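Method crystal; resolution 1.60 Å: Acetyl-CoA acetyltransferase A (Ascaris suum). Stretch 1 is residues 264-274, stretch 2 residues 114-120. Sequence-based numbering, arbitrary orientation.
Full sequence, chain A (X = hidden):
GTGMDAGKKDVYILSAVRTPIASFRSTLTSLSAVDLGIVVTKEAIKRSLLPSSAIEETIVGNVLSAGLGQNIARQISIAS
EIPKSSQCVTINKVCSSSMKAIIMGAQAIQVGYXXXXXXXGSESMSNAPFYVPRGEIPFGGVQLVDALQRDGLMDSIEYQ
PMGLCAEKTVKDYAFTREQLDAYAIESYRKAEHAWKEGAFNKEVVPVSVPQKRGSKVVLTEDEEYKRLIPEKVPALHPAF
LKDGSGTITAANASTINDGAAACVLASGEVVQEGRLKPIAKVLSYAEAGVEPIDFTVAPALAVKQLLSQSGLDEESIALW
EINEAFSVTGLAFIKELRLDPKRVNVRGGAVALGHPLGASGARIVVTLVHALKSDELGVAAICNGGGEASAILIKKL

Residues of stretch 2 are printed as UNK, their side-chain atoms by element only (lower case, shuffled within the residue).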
# COMPACT_ATOMS: atom_id res chain seq x y z
N VAL A 264 -34.95 5.61 -19.55
CA VAL A 264 -36.16 5.12 -18.88
C VAL A 264 -36.94 4.28 -19.87
O VAL A 264 -37.19 4.72 -20.99
CB VAL A 264 -37.02 6.28 -18.34
CG1 VAL A 264 -38.38 5.79 -17.86
CG2 VAL A 264 -36.30 6.95 -17.22
N LEU A 265 -37.33 3.07 -19.45
CA LEU A 265 -38.11 2.17 -20.28
C LEU A 265 -39.51 2.04 -19.68
O LEU A 265 -39.66 2.04 -18.46
CB LEU A 265 -37.45 0.79 -20.35
CG LEU A 265 -35.96 0.76 -20.71
CD1 LEU A 265 -35.40 -0.64 -20.59
CD2 LEU A 265 -35.72 1.29 -22.09
N ALA A 266 -40.51 1.94 -20.54
CA ALA A 266 -41.88 1.75 -20.06
C ALA A 266 -42.68 0.83 -21.00
O ALA A 266 -42.42 0.76 -22.20
CB ALA A 266 -42.59 3.11 -19.91
N SER A 267 -43.67 0.14 -20.43
CA SER A 267 -44.51 -0.75 -21.20
C SER A 267 -45.49 0.01 -22.08
O SER A 267 -45.78 1.18 -21.83
CB SER A 267 -45.27 -1.70 -20.27
OG SER A 267 -46.32 -1.00 -19.63
N GLY A 268 -46.02 -0.66 -23.10
CA GLY A 268 -47.06 -0.10 -23.93
C GLY A 268 -48.27 0.33 -23.11
O GLY A 268 -48.89 1.36 -23.42
N GLU A 269 -48.59 -0.41 -22.06
CA GLU A 269 -49.74 -0.07 -21.22
C GLU A 269 -49.53 1.29 -20.54
O GLU A 269 -50.43 2.12 -20.53
CB GLU A 269 -50.01 -1.15 -20.16
CG GLU A 269 -51.34 -0.98 -19.44
CD GLU A 269 -51.69 -2.17 -18.54
OE1 GLU A 269 -52.77 -2.78 -18.76
OE2 GLU A 269 -50.90 -2.49 -17.63
N VAL A 270 -48.34 1.51 -19.99
CA VAL A 270 -48.00 2.80 -19.39
C VAL A 270 -48.12 3.94 -20.39
O VAL A 270 -48.65 5.02 -20.09
CB VAL A 270 -46.57 2.77 -18.81
CG1 VAL A 270 -46.08 4.18 -18.47
CG2 VAL A 270 -46.53 1.88 -17.61
N VAL A 271 -47.59 3.71 -21.58
CA VAL A 271 -47.63 4.72 -22.62
C VAL A 271 -49.07 5.09 -22.95
O VAL A 271 -49.42 6.26 -23.01
CB VAL A 271 -46.89 4.22 -23.86
CG1 VAL A 271 -47.10 5.15 -25.03
CG2 VAL A 271 -45.42 4.08 -23.53
N GLN A 272 -49.92 4.08 -23.13
CA GLN A 272 -51.31 4.31 -23.48
C GLN A 272 -52.04 5.05 -22.36
O GLN A 272 -52.69 6.07 -22.59
CB GLN A 272 -52.01 2.98 -23.78
CG GLN A 272 -51.97 2.54 -25.26
CD GLN A 272 -50.84 1.56 -25.59
OE1 GLN A 272 -51.01 0.34 -25.46
NE2 GLN A 272 -49.70 2.08 -26.04
N GLU A 273 -51.90 4.55 -21.14
CA GLU A 273 -52.60 5.13 -19.99
C GLU A 273 -52.15 6.56 -19.71
O GLU A 273 -52.94 7.38 -19.24
CB GLU A 273 -52.38 4.28 -18.75
CG GLU A 273 -53.14 2.96 -18.77
CD GLU A 273 -52.80 2.06 -17.59
OE1 GLU A 273 -51.98 2.46 -16.73
OE2 GLU A 273 -53.36 0.94 -17.52
N GLY A 274 -50.89 6.86 -19.99
CA GLY A 274 -50.31 8.16 -19.69
C GLY A 274 -50.37 9.16 -20.81
O GLY A 274 -49.96 10.31 -20.64
N UNK A 114 -42.63 -5.90 -14.49
CA UNK A 114 -42.50 -4.44 -14.33
C UNK A 114 -43.19 -3.68 -15.45
O UNK A 114 -43.39 -4.19 -16.56
c UNK A 114 -41.03 -4.02 -14.33
n UNK A 114 -41.18 -4.37 -9.11
c UNK A 114 -40.19 -4.64 -13.27
n UNK A 114 -39.76 -4.80 -10.87
c UNK A 114 -40.00 -4.78 -9.57
n UNK A 114 -39.06 -5.15 -8.72
c UNK A 114 -40.73 -4.40 -11.89
N UNK A 115 -43.52 -2.42 -15.15
CA UNK A 115 -44.09 -1.50 -16.12
C UNK A 115 -43.11 -0.40 -16.50
O UNK A 115 -43.15 0.09 -17.62
c UNK A 115 -45.36 -0.86 -15.57
c UNK A 115 -46.59 -1.77 -15.56
n UNK A 115 -49.96 -1.04 -16.17
n UNK A 115 -49.91 1.24 -16.01
c UNK A 115 -49.39 0.07 -15.71
n UNK A 115 -48.29 -0.01 -14.96
c UNK A 115 -47.63 -1.25 -14.56
N UNK A 116 -42.30 0.02 -15.54
CA UNK A 116 -41.43 1.19 -15.70
C UNK A 116 -40.10 0.94 -15.01
O UNK A 116 -40.07 0.65 -13.83
c UNK A 116 -44.24 3.76 -14.96
c UNK A 116 -41.12 3.65 -15.31
c UNK A 116 -42.05 2.46 -15.10
c UNK A 116 -43.42 2.74 -15.73
N UNK A 117 -38.98 1.04 -15.73
CA UNK A 117 -37.69 0.88 -15.09
C UNK A 117 -36.70 1.89 -15.64
O UNK A 117 -36.92 2.46 -16.72
c UNK A 117 -36.69 -0.74 -16.67
c UNK A 117 -37.10 -0.53 -15.28
c UNK A 117 -38.09 -1.63 -14.85
N UNK A 118 -35.63 2.12 -14.89
CA UNK A 118 -34.51 2.89 -15.42
C UNK A 118 -33.30 1.96 -15.54
O UNK A 118 -32.96 1.21 -14.60
c UNK A 118 -33.69 3.81 -13.15
c UNK A 118 -34.20 4.14 -14.55
c UNK A 118 -33.21 5.05 -15.32
N UNK A 119 -32.69 1.96 -16.73
CA UNK A 119 -31.52 1.15 -17.03
C UNK A 119 -30.39 2.10 -17.40
O UNK A 119 -30.57 2.99 -18.24
c UNK A 119 -31.83 0.20 -18.15
N UNK A 120 -29.23 1.93 -16.79
CA UNK A 120 -28.12 2.83 -17.02
C UNK A 120 -26.77 2.16 -16.84
O UNK A 120 -26.67 1.01 -16.40
c UNK A 120 -28.14 3.74 -14.59
c UNK A 120 -29.51 3.74 -13.95
c UNK A 120 -28.24 4.03 -16.08
c UNK A 120 -27.19 4.69 -13.92

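Position 114 carries seven side-chain atoms: three carbons in a row, a nitrogen, then a carbon bearing two more nitrogens. None of them touches stretch 1. The terminal CN3 group is a guanidinium, so the residue is Arg114. Its CA-to-CB bond points sideways and the end of the chain leads away; its NE and NH2 are hydrogen-bonded elsewhere in the structure.

Position 115 has the same inventory, three carbons, a nitrogen and a carbon with two further nitrogens, but here the end of the chain comes nearer to stretch 1, and its two terminal nitrogens reach the carboxylates of Glu269 and Glu273. The reading is again a guanidinium: Arg115. NH1 of Arg115 donates to OE1 of Glu273 at 2.5 Å, a salt bridge with an N-H...O angle of 133°. NH2 of Arg115 is paired with OE2 of Glu269 in a second salt bridge; the modelled separation of 2.3 Å is too short, so the exact places of these two atoms are less certain. Both carboxylates lie at the guanidinium edge, near its plane, while CG2 of Val270 sits over one face and also packs 3.6 Å from CB of Arg115. The backbone contributes as well: O of Arg115 accepts from N of Ser267 at 2.9 Å (148°).

Position 116 shows four carbons, forked at the first, with one arm two carbons long; they pack on Val264, Ala266 and Val270. Branching at CB with unequal arms identifies Ile116. CG1 of Ile116 lies 3.7 Å from CG2 of Val270 and 4.3 Å from CB of Ala266, and CG2 of Ile116 is 4.3 Å from CG1 of Val264, so one side chain touches both the strand and the helix.

Position 117 has three carbons, one carrying the other two, and a branch carbon meets CB of Leu265 on the same side of the sheet. This is Val117, with its CG2 4.1 Å from CB of Leu265. The backbones of this pair bond reciprocally: N of Leu265 to O of Val117 at 2.8 Å (168°), and N of Val117 to O of Leu265 at 3.0 Å (159°).

Position 118 repeats the three-carbon fork on the opposite face from Val117, where a branch carbon meets CG2 of Val264. It is Val118, and its CG2 lies 4.1 Å from CG2 of Val264.

Position 119 has a single side-chain carbon, CB, 4.4 Å from CD1 of Leu265; hence Ala119.

Position 120 has four carbons forked at the second, out of reach of stretch 1. It is Leu120.

The contact combines an antiparallel strand pair, with axes at 151°, and a helix that follows directly. Alternation places Val264, Ala266, Ile116 and Val118 on one face, Leu265 and Val117 on the other. Ser267 then links the two elements: its N bonds to O of Arg115, while its OG caps the helix by accepting from N of Val270 at 3.2 Å. The first helical turns thus bring Val270 onto Ile116 and two glutamates, four residues apart, to Arg115. The surface buried between the two stretches, both sides summed, is 540 Å².

Stretch 2 (114-120) RRIVVAL
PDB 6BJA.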